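Local coordinates for SnoaL-like domain-containing protein (Kribbella flavida, PDB 4LMI) that is of uncharacterised function but, as a SnoaL-like member of the ketosteroid isomerase family, may bind or isomerise a small hydrophobic molecule, at the interface of chains A and B. Numbering follows the deposited sequence. Chains: chain A/B, Uncharacterized protein.

Contact 1: the interface of chains A and B. Residues chain A 40, 45-47; chain B 127, 129-132.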
ATOM      1  N   GLU A  40      -7.573   8.312  -7.984  1.00 29.16           N
ATOM      2  CA  GLU A  40      -6.411   9.167  -7.792  1.00 30.09           C
ATOM      3  C   GLU A  40      -5.119   8.391  -7.946  1.00 28.03           C
ATOM      4  O   GLU A  40      -5.008   7.250  -7.492  1.00 27.11           O
ATOM      5  CB  GLU A  40      -6.438   9.853  -6.421  1.00 29.70           C
ATOM      6  CG  GLU A  40      -7.383  11.044  -6.339  1.00 36.04           C
ATOM      7  CD  GLU A  40      -7.219  11.847  -5.061  1.00 42.29           C
ATOM      8  OE1 GLU A  40      -6.950  11.243  -4.004  1.00 46.23           O
ATOM      9  OE2 GLU A  40      -7.367  13.088  -5.114  1.00 56.73           O
ATOM     10  N   SER A  45      -0.200  13.434  -9.053  1.00 32.96           N
ATOM     11  CA  SER A  45      -1.273  14.420  -8.837  1.00 35.58           C
ATOM     12  C   SER A  45      -2.356  14.353  -9.926  1.00 39.00           C
ATOM     13  O   SER A  45      -2.849  15.381 -10.396  1.00 44.08           O
ATOM     14  CB  SER A  45      -0.705  15.842  -8.709  1.00 39.75           C
ATOM     15  OG  SER A  45       0.141  15.956  -7.578  1.00 41.66           O
ATOM     16  N   GLU A  46      -2.710  13.136 -10.327  1.00 36.03           N
ATOM     17  CA  GLU A  46      -3.770  12.927 -11.313  1.00 35.53           C
ATOM     18  C   GLU A  46      -5.046  12.453 -10.641  1.00 33.75           C
ATOM     19  O   GLU A  46      -5.009  11.644  -9.710  1.00 32.97           O
ATOM     20  CB  GLU A  46      -3.349  11.910 -12.371  1.00 36.29           C
ATOM     21  CG  GLU A  46      -2.314  12.416 -13.361  1.00 37.40           C
ATOM     22  CD  GLU A  46      -1.834  11.321 -14.294  1.00 38.68           C
ATOM     23  OE1 GLU A  46      -2.014  11.464 -15.517  1.00 38.62           O
ATOM     24  OE2 GLU A  46      -1.284  10.310 -13.807  1.00 36.80           O
ATOM     25  N   ARG A  47      -6.169  12.966 -11.129  1.00 34.45           N
ATOM     26  CA  ARG A  47      -7.483  12.538 -10.683  1.00 31.41           C
ATOM     27  C   ARG A  47      -8.372  12.280 -11.893  1.00 31.63           C
ATOM     28  O   ARG A  47      -8.377  13.061 -12.853  1.00 36.20           O
ATOM     29  CB  ARG A  47      -8.110  13.596  -9.770  1.00 31.50           C
ATOM     30  CG  ARG A  47      -9.497  13.247  -9.254  1.00 34.52           C
ATOM     31  CD  ARG A  47     -10.063  14.373  -8.406  1.00 41.08           C
ATOM     32  NE  ARG A  47      -9.291  14.567  -7.179  1.00 46.23           N
ATOM     33  CZ  ARG A  47      -9.472  15.566  -6.317  1.00 51.01           C
ATOM     34  NH1 ARG A  47     -10.402  16.487  -6.539  1.00 48.28           N
ATOM     35  NH2 ARG A  47      -8.715  15.642  -5.230  1.00 51.97           N
TER
ATOM     36  N   GLU B 127      -7.569  15.268 -14.411  1.00 40.46           N
ATOM     37  CA  GLU B 127      -7.435  16.603 -13.856  1.00 44.66           C
ATOM     38  C   GLU B 127      -6.179  16.574 -12.992  1.00 45.69           C
ATOM     39  O   GLU B 127      -5.993  15.651 -12.190  1.00 43.06           O
ATOM     40  CB  GLU B 127      -8.665  16.955 -13.019  1.00 51.05           C
ATOM     41  CG  GLU B 127      -8.711  18.394 -12.534  1.00 58.49           C
ATOM     42  CD  GLU B 127      -9.845  18.648 -11.553  1.00 72.02           C
ATOM     43  OE1 GLU B 127     -10.054  17.815 -10.643  1.00 70.27           O
ATOM     44  OE2 GLU B 127     -10.524  19.688 -11.691  1.00 80.68           O
ATOM     45  N   VAL B 129      -4.315  17.809  -9.958  1.00 39.64           N
ATOM     46  CA  VAL B 129      -4.660  18.389  -8.659  1.00 44.81           C
ATOM     47  C   VAL B 129      -4.021  17.520  -7.562  1.00 46.81           C
ATOM     48  O   VAL B 129      -3.985  16.292  -7.697  1.00 45.94           O
ATOM     49  CB  VAL B 129      -6.204  18.492  -8.487  1.00 47.78           C
ATOM     50  CG1 VAL B 129      -6.879  17.133  -8.667  1.00 46.58           C
ATOM     51  CG2 VAL B 129      -6.587  19.116  -7.150  1.00 52.20           C
ATOM     52  N   PRO B 130      -3.490  18.146  -6.489  1.00 44.64           N
ATOM     53  CA  PRO B 130      -2.916  17.365  -5.387  1.00 47.78           C
ATOM     54  C   PRO B 130      -3.917  16.362  -4.810  1.00 46.56           C
ATOM     55  O   PRO B 130      -5.116  16.648  -4.747  1.00 47.68           O
ATOM     56  CB  PRO B 130      -2.580  18.430  -4.338  1.00 49.55           C
ATOM     57  CG  PRO B 130      -2.365  19.676  -5.121  1.00 50.20           C
ATOM     58  CD  PRO B 130      -3.311  19.599  -6.285  1.00 47.56           C
ATOM     59  N   ALA B 131      -3.423  15.195  -4.403  1.00 45.49           N
ATOM     60  CA  ALA B 131      -4.273  14.171  -3.808  1.00 40.46           C
ATOM     61  C   ALA B 131      -4.839  14.642  -2.468  1.00 44.41           C
ATOM     62  O   ALA B 131      -4.206  15.424  -1.749  1.00 45.35           O
ATOM     63  CB  ALA B 131      -3.503  12.874  -3.639  1.00 37.00           C
ATOM     64  N   GLU B 132      -6.034  14.159  -2.143  1.00 42.85           N
ATOM     65  CA  GLU B 132      -6.749  14.580  -0.942  1.00 46.30           C
ATOM     66  C   GLU B 132      -5.982  14.306   0.365  1.00 47.11           C
ATOM     67  O   GLU B 132      -5.785  15.217   1.173  1.00 53.82           O
ATOM     68  CB  GLU B 132      -8.137  13.935  -0.905  1.00 49.82           C
ATOM     69  CG  GLU B 132      -9.104  14.575   0.080  1.00 54.93           C
ATOM     70  CD  GLU B 132     -10.388  13.784   0.246  1.00 61.41           C
ATOM     71  OE1 GLU B 132     -10.418  12.594  -0.131  1.00 62.19           O
ATOM     72  OE2 GLU B 132     -11.373  14.353   0.760  1.00 73.12           O
TER
HETATM   73  O   HOH W   1      -0.576  14.552  -5.122  1.00 35.21           O
HETATM   74  O   HOH W   2      -4.289  13.066  -7.097  1.00 42.62           O
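Strand 46-49 of chain A, with the loop residue A:Ser45 before it, runs antiparallel to the short strand 127-128 of chain B, and loop 129-132 carries on past A:Ser45 toward A:Glu40. A:Arg47 and B:Glu127 form an antiparallel beta bridge. The amide N of B:Glu127 donates to A:Arg47 O at 2.8 Å, and A:Arg47 N donates back to B:Glu127 O at 2.9 Å. The pairing continues where B:Val129 N reaches A:Ser45 O, also at 2.9 Å. The side chain of A:Arg47 starts with CG anti to the backbone N (chi1 180°) and bends at chi3. This brings one guanidinium face over B:Val129, whose CG1 methyl lies 3.8 Å from A:Arg47 CZ. At the guanidinium edge, nearly in its plane, sits the A:Glu40 carboxylate. A:Glu40 OE2 accepts from A:Arg47 NH2 at 2.9 Å and from A:Arg47 NE at 3.2 Å, so this same-chain salt bridge fixes the rotation of the guanidinium. The carboxylate also faces the backbone of B:Ala131 and B:Glu132, with a weak bond from B:Glu132 N. Water 1 links A:Ser45 OG to B:Ala131 N. The site is an intersubunit strand pairing: strand 127-128, near the C-terminus of B, lies against strand 46-49 of A.

Contact 2: the interface of chains A and B. Residues chain A 42-43, 111; chain B 93, 113-115, 136.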
ATOM      1  N   PRO A  42      -1.876   9.628  -6.522  1.00 28.44           N
ATOM      2  CA  PRO A  42      -1.247  10.716  -5.758  1.00 27.14           C
ATOM      3  C   PRO A  42       0.174  11.079  -6.200  1.00 29.95           C
ATOM      4  O   PRO A  42       0.547  12.255  -6.141  1.00 33.33           O
ATOM      5  CB  PRO A  42      -1.267  10.188  -4.317  1.00 27.85           C
ATOM      6  CG  PRO A  42      -2.464   9.299  -4.285  1.00 28.41           C
ATOM      7  CD  PRO A  42      -2.455   8.609  -5.624  1.00 27.40           C
ATOM      8  N   GLN A  43       0.946  10.091  -6.655  1.00 27.80           N
ATOM      9  CA  GLN A  43       2.327  10.326  -7.102  1.00 28.71           C
ATOM     10  C   GLN A  43       2.439  11.294  -8.282  1.00 29.27           C
ATOM     11  O   GLN A  43       3.446  11.987  -8.428  1.00 30.78           O
ATOM     12  CB  GLN A  43       3.000   9.013  -7.487  1.00 26.30           C
ATOM     13  CG  GLN A  43       3.412   8.132  -6.321  1.00 24.61           C
ATOM     14  CD  GLN A  43       3.663   6.705  -6.767  1.00 27.06           C
ATOM     15  OE1 GLN A  43       2.721   5.931  -6.961  1.00 29.25           O
ATOM     16  NE2 GLN A  43       4.932   6.351  -6.945  1.00 25.55           N
ATOM     17  N   PHE A 111      -1.080   3.451  -5.858  1.00 24.29           N
ATOM     18  CA  PHE A 111       0.342   3.767  -5.714  1.00 24.85           C
ATOM     19  C   PHE A 111       1.149   2.767  -6.531  1.00 23.99           C
ATOM     20  O   PHE A 111       0.850   1.570  -6.533  1.00 24.05           O
ATOM     21  CB  PHE A 111       0.792   3.710  -4.252  1.00 24.60           C
ATOM     22  CG  PHE A 111       0.116   4.718  -3.365  1.00 25.58           C
ATOM     23  CD1 PHE A 111       0.642   6.002  -3.215  1.00 27.05           C
ATOM     24  CD2 PHE A 111      -1.049   4.384  -2.674  1.00 23.59           C
ATOM     25  CE1 PHE A 111       0.014   6.930  -2.393  1.00 29.73           C
ATOM     26  CE2 PHE A 111      -1.678   5.304  -1.850  1.00 27.12           C
ATOM     27  CZ  PHE A 111      -1.146   6.579  -1.709  1.00 29.09           C
TER
ATOM     28  N   VAL B  93       5.309   9.344   0.775  1.00 33.79           N
ATOM     29  CA  VAL B  93       4.230   8.496   1.275  1.00 30.57           C
ATOM     30  C   VAL B  93       4.785   7.092   1.500  1.00 28.79           C
ATOM     31  O   VAL B  93       5.588   6.587   0.710  1.00 29.47           O
ATOM     32  CB  VAL B  93       3.002   8.481   0.334  1.00 34.22           C
ATOM     33  CG1 VAL B  93       2.005   7.400   0.736  1.00 37.08           C
ATOM     34  CG2 VAL B  93       2.321   9.843   0.335  1.00 32.49           C
ATOM     35  N   PRO B 113       6.488   4.982  -2.119  1.00 25.64           N
ATOM     36  CA  PRO B 113       6.266   5.578  -3.433  1.00 25.15           C
ATOM     37  C   PRO B 113       6.687   7.036  -3.433  1.00 27.95           C
ATOM     38  O   PRO B 113       6.482   7.740  -2.437  1.00 31.99           O
ATOM     39  CB  PRO B 113       4.749   5.454  -3.632  1.00 26.78           C
ATOM     40  CG  PRO B 113       4.182   5.279  -2.259  1.00 29.64           C
ATOM     41  CD  PRO B 113       5.229   4.518  -1.508  1.00 26.85           C
ATOM     42  N   GLU B 114       7.300   7.461  -4.532  1.00 31.09           N
ATOM     43  CA  GLU B 114       7.729   8.851  -4.712  1.00 34.17           C
ATOM     44  C   GLU B 114       7.023   9.461  -5.908  1.00 33.59           C
ATOM     45  O   GLU B 114       6.569   8.739  -6.795  1.00 32.43           O
ATOM     46  CB  GLU B 114       9.245   8.922  -4.904  1.00 35.67           C
ATOM     47  CG  GLU B 114      10.015   8.409  -3.700  1.00 39.81           C
ATOM     48  CD  GLU B 114      11.510   8.551  -3.836  1.00 41.60           C
ATOM     49  OE1 GLU B 114      12.108   7.809  -4.639  1.00 45.35           O
ATOM     50  OE2 GLU B 114      12.088   9.394  -3.120  1.00 46.04           O
ATOM     51  N   ALA B 115       6.930  10.789  -5.929  1.00 35.56           N
ATOM     52  CA  ALA B 115       6.324  11.502  -7.056  1.00 35.53           C
ATOM     53  C   ALA B 115       7.036  11.144  -8.362  1.00 33.36           C
ATOM     54  O   ALA B 115       8.234  10.875  -8.363  1.00 35.59           O
ATOM     55  CB  ALA B 115       6.360  13.006  -6.820  1.00 36.48           C
ATOM     56  N   PHE B 136       2.717  14.671  -1.333  1.00 40.26           N
ATOM     57  CA  PHE B 136       4.024  14.715  -1.982  1.00 38.55           C
ATOM     58  C   PHE B 136       4.451  16.178  -2.107  1.00 43.73           C
ATOM     59  O   PHE B 136       5.602  16.483  -2.425  1.00 48.91           O
ATOM     60  CB  PHE B 136       3.976  14.016  -3.344  1.00 40.16           C
ATOM     61  CG  PHE B 136       3.720  12.530  -3.258  1.00 32.85           C
ATOM     62  CD1 PHE B 136       2.421  12.029  -3.251  1.00 38.24           C
ATOM     63  CD2 PHE B 136       4.779  11.629  -3.186  1.00 36.08           C
ATOM     64  CE1 PHE B 136       2.184  10.661  -3.170  1.00 33.47           C
ATOM     65  CE2 PHE B 136       4.546  10.261  -3.105  1.00 36.42           C
ATOM     66  CZ  PHE B 136       3.246   9.775  -3.099  1.00 32.45           C
TER
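A:Gln43, in the 3-10 helix 42-44, reaches across the interface to the loop that follows strand 104-111 of chain B. Its side-chain amide nitrogen NE2 donates to the backbone carbonyl B:Glu114 O at 2.9 Å. The acceptor lies near the amide plane of A:Gln43, while the donor is tilted 31° from the carbonyl plane. The glutamine chain is extended beyond CG (chi2 162°), which carries the amide over B:Pro113. There A:Gln43 CD meets B:Pro113 CB at 3.5 Å, and the two side chains cross at about a right angle. B:Phe136, from the C-terminal tail, supports the start of the same glutamine. A:Gln43 CA stands above one face of the ring, offset toward the rim, and A:Gln43 CG meets B:Phe136 CZ at 3.6 Å. A:Pro42 CB meets B:Phe136 CE1 at the ring rim, at 3.7 Å. In the second shell, B:Pro113 C lies in plane at the edge of the B:Phe136 ring, so the two groups that touch A:Gln43 also meet each other. Further out, A:Phe111 extends this largely apolar patch of the two-fold interface, which may be the biological one. B:Pro113 CG comes to A:Phe111 CD1 from above the ring plane, near the rim. On the same side, the CG1 methyl of B:Val93 lies 3.7 Å from A:Phe111 CE1.

Contact 3: the interface of chains A and B. Residues chain A 43-44, 46; chain B 115-118, 122, 128.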
ATOM      1  N   GLN A  43       0.946  10.091  -6.655  1.00 27.80           N
ATOM      2  CA  GLN A  43       2.327  10.326  -7.102  1.00 28.71           C
ATOM      3  C   GLN A  43       2.439  11.294  -8.282  1.00 29.27           C
ATOM      4  O   GLN A  43       3.446  11.987  -8.428  1.00 30.78           O
ATOM      5  CB  GLN A  43       3.000   9.013  -7.487  1.00 26.30           C
ATOM      6  CG  GLN A  43       3.412   8.132  -6.321  1.00 24.61           C
ATOM      7  CD  GLN A  43       3.663   6.705  -6.767  1.00 27.06           C
ATOM      8  OE1 GLN A  43       2.721   5.931  -6.961  1.00 29.25           O
ATOM      9  NE2 GLN A  43       4.932   6.351  -6.945  1.00 25.55           N
ATOM     10  N   THR A  44       1.415  11.319  -9.130  1.00 32.98           N
ATOM     11  CA  THR A  44       1.430  12.156 -10.325  1.00 33.42           C
ATOM     12  C   THR A  44       0.464  13.326 -10.204  1.00 34.19           C
ATOM     13  O   THR A  44       0.322  14.109 -11.145  1.00 35.35           O
ATOM     14  CB  THR A  44       1.040  11.356 -11.583  1.00 33.02           C
ATOM     15  OG1 THR A  44      -0.292  10.857 -11.435  1.00 32.82           O
ATOM     16  CG2 THR A  44       1.986  10.194 -11.814  1.00 34.57           C
ATOM     17  N   GLU A  46      -2.710  13.136 -10.327  1.00 36.03           N
ATOM     18  CA  GLU A  46      -3.770  12.927 -11.313  1.00 35.53           C
ATOM     19  C   GLU A  46      -5.046  12.453 -10.641  1.00 33.75           C
ATOM     20  O   GLU A  46      -5.009  11.644  -9.710  1.00 32.97           O
ATOM     21  CB  GLU A  46      -3.349  11.910 -12.371  1.00 36.29           C
ATOM     22  CG  GLU A  46      -2.314  12.416 -13.361  1.00 37.40           C
ATOM     23  CD  GLU A  46      -1.834  11.321 -14.294  1.00 38.68           C
ATOM     24  OE1 GLU A  46      -2.014  11.464 -15.517  1.00 38.62           O
ATOM     25  OE2 GLU A  46      -1.284  10.310 -13.807  1.00 36.80           O
TER
ATOM     26  N   ALA B 115       6.930  10.789  -5.929  1.00 35.56           N
ATOM     27  CA  ALA B 115       6.324  11.502  -7.056  1.00 35.53           C
ATOM     28  C   ALA B 115       7.036  11.144  -8.362  1.00 33.36           C
ATOM     29  O   ALA B 115       8.234  10.875  -8.363  1.00 35.59           O
ATOM     30  CB  ALA B 115       6.360  13.006  -6.820  1.00 36.48           C
ATOM     31  N   TYR B 116       6.286  11.098  -9.458  1.00 33.03           N
ATOM     32  CA  TYR B 116       6.867  10.913 -10.794  1.00 36.01           C
ATOM     33  C   TYR B 116       5.992  11.591 -11.839  1.00 37.08           C
ATOM     34  O   TYR B 116       4.818  11.871 -11.581  1.00 36.52           O
ATOM     35  CB  TYR B 116       7.098   9.424 -11.132  1.00 35.54           C
ATOM     36  CG  TYR B 116       5.848   8.566 -11.283  1.00 34.80           C
ATOM     37  CD1 TYR B 116       5.215   8.422 -12.522  1.00 35.37           C
ATOM     38  CD2 TYR B 116       5.320   7.872 -10.194  1.00 33.27           C
ATOM     39  CE1 TYR B 116       4.081   7.630 -12.667  1.00 34.38           C
ATOM     40  CE2 TYR B 116       4.187   7.074 -10.329  1.00 32.99           C
ATOM     41  CZ  TYR B 116       3.570   6.960 -11.565  1.00 33.79           C
ATOM     42  OH  TYR B 116       2.443   6.174 -11.698  1.00 31.26           O
ATOM     43  N   GLU B 117       6.569  11.870 -13.004  1.00 38.29           N
ATOM     44  CA  GLU B 117       5.815  12.453 -14.110  1.00 40.34           C
ATOM     45  C   GLU B 117       4.972  11.394 -14.809  1.00 34.73           C
ATOM     46  O   GLU B 117       5.486  10.339 -15.183  1.00 40.32           O
ATOM     47  CB  GLU B 117       6.743  13.150 -15.110  1.00 46.10           C
ATOM     48  CG  GLU B 117       7.101  14.579 -14.728  1.00 56.95           C
ATOM     49  CD  GLU B 117       5.884  15.478 -14.586  1.00 57.39           C
ATOM     50  OE1 GLU B 117       5.004  15.456 -15.477  1.00 62.97           O
ATOM     51  OE2 GLU B 117       5.807  16.213 -13.581  1.00 66.15           O
ATOM     52  N   PRO B 118       3.667  11.667 -14.980  1.00 38.84           N
ATOM     53  CA  PRO B 118       2.791  10.695 -15.635  1.00 39.56           C
ATOM     54  C   PRO B 118       3.159  10.503 -17.108  1.00 39.39           C
ATOM     55  O   PRO B 118       3.558  11.467 -17.767  1.00 41.41           O
ATOM     56  CB  PRO B 118       1.407  11.335 -15.512  1.00 40.40           C
ATOM     57  CG  PRO B 118       1.663  12.796 -15.341  1.00 41.79           C
ATOM     58  CD  PRO B 118       2.939  12.879 -14.561  1.00 39.39           C
ATOM     59  N   ARG B 122      -3.190  10.394 -21.618  1.00 51.08           N
ATOM     60  CA  ARG B 122      -4.438  10.441 -20.849  1.00 44.21           C
ATOM     61  C   ARG B 122      -4.779  11.848 -20.357  1.00 44.51           C
ATOM     62  O   ARG B 122      -5.645  12.018 -19.493  1.00 40.20           O
ATOM     63  CB  ARG B 122      -4.387   9.455 -19.678  1.00 42.77           C
ATOM     64  CG  ARG B 122      -3.443   9.859 -18.557  1.00 43.30           C
ATOM     65  CD  ARG B 122      -2.569   8.685 -18.202  1.00 41.63           C
ATOM     66  NE  ARG B 122      -1.873   8.826 -16.929  1.00 40.66           N
ATOM     67  CZ  ARG B 122      -1.082   7.885 -16.428  1.00 41.39           C
ATOM     68  NH1 ARG B 122      -0.900   6.757 -17.105  1.00 40.61           N
ATOM     69  NH2 ARG B 122      -0.476   8.062 -15.260  1.00 39.26           N
ATOM     70  N   ARG B 128      -5.307  17.563 -13.175  1.00 39.96           N
ATOM     71  CA  ARG B 128      -4.093  17.678 -12.365  1.00 41.82           C
ATOM     72  C   ARG B 128      -4.371  18.486 -11.100  1.00 41.35           C
ATOM     73  O   ARG B 128      -4.629  19.687 -11.164  1.00 46.53           O
ATOM     74  CB  ARG B 128      -2.938  18.304 -13.164  1.00 44.77           C
ATOM     75  CG  ARG B 128      -2.507  17.528 -14.400  1.00 45.77           C
ATOM     76  CD  ARG B 128      -2.173  16.070 -14.098  1.00 44.02           C
ATOM     77  NE  ARG B 128      -0.947  15.898 -13.315  1.00 41.21           N
ATOM     78  CZ  ARG B 128       0.285  15.977 -13.813  1.00 30.86           C
ATOM     79  NH1 ARG B 128       0.473  16.250 -15.089  1.00 38.44           N
ATOM     80  NH2 ARG B 128       1.332  15.799 -13.023  1.00 42.78           N
TER
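One face of the B:Tyr116 ring carries the CG2 methyl of A:Thr44, a CH-pi contact 3.7 Å from the ring centroid. In this SnoaL-like, ketosteroid isomerase family protein, the C-terminal segment of B lies along the 3-10 helix 42-44 and the start of strand 46-49 of A. At the tyrosine edge, in plane, lies A:Gln43 OE1. The glutamine amide stands nearly upright to the ring, with planes 87° apart. B:Pro118 CG of the same chain lies over one face of the B:Arg128 guanidinium, toward its rim. The B:Arg122 guanidinium grips A:Glu46 side-on in a bidentate salt bridge. B:Arg122 NE donates to A:Glu46 OE1 at 3.0 Å. B:Arg122 NH2 uses the syn lone pair of A:Glu46 OE2 at 2.8 Å. The two planes are nearly coplanar, and both bonds are close to straight. A:Thr44 OG1 sits between its backbone N and carbonyl carbon (chi1 62°), from where it donates to the anti side of A:Glu46 OE2 at 2.6 Å. This second grip on one oxygen steadies the carboxylate. B:Arg128 NH2 donates to A:Thr44 O at 2.7 Å in a bent bond, with the oxygen tilted from the guanidinium plane. B:Tyr116 N bonds A:Gln43 O from above the carbonyl plane, at 3.1 Å.

The three contacts form one continuous patch. The C-alpha centres of contact 1 and contact 3 are about 8 Å apart, those of contact 2 and contact 3 about 9 Å, and those of contact 1 and contact 2 about 11 Å. A:Glu46 belongs to contacts 1 and 3, and A:Gln43 and B:Ala115 to contacts 2 and 3. The run from A:Pro42 to A:Arg47 faces much of the partner's C-terminal segment; A:Glu40, A:Phe111 and B:Val93 also take part. Two-fold symmetry repeats the set with the chains exchanged. Such reciprocal contacts would suit a stable dimer, though the structure alone does not prove one in solution.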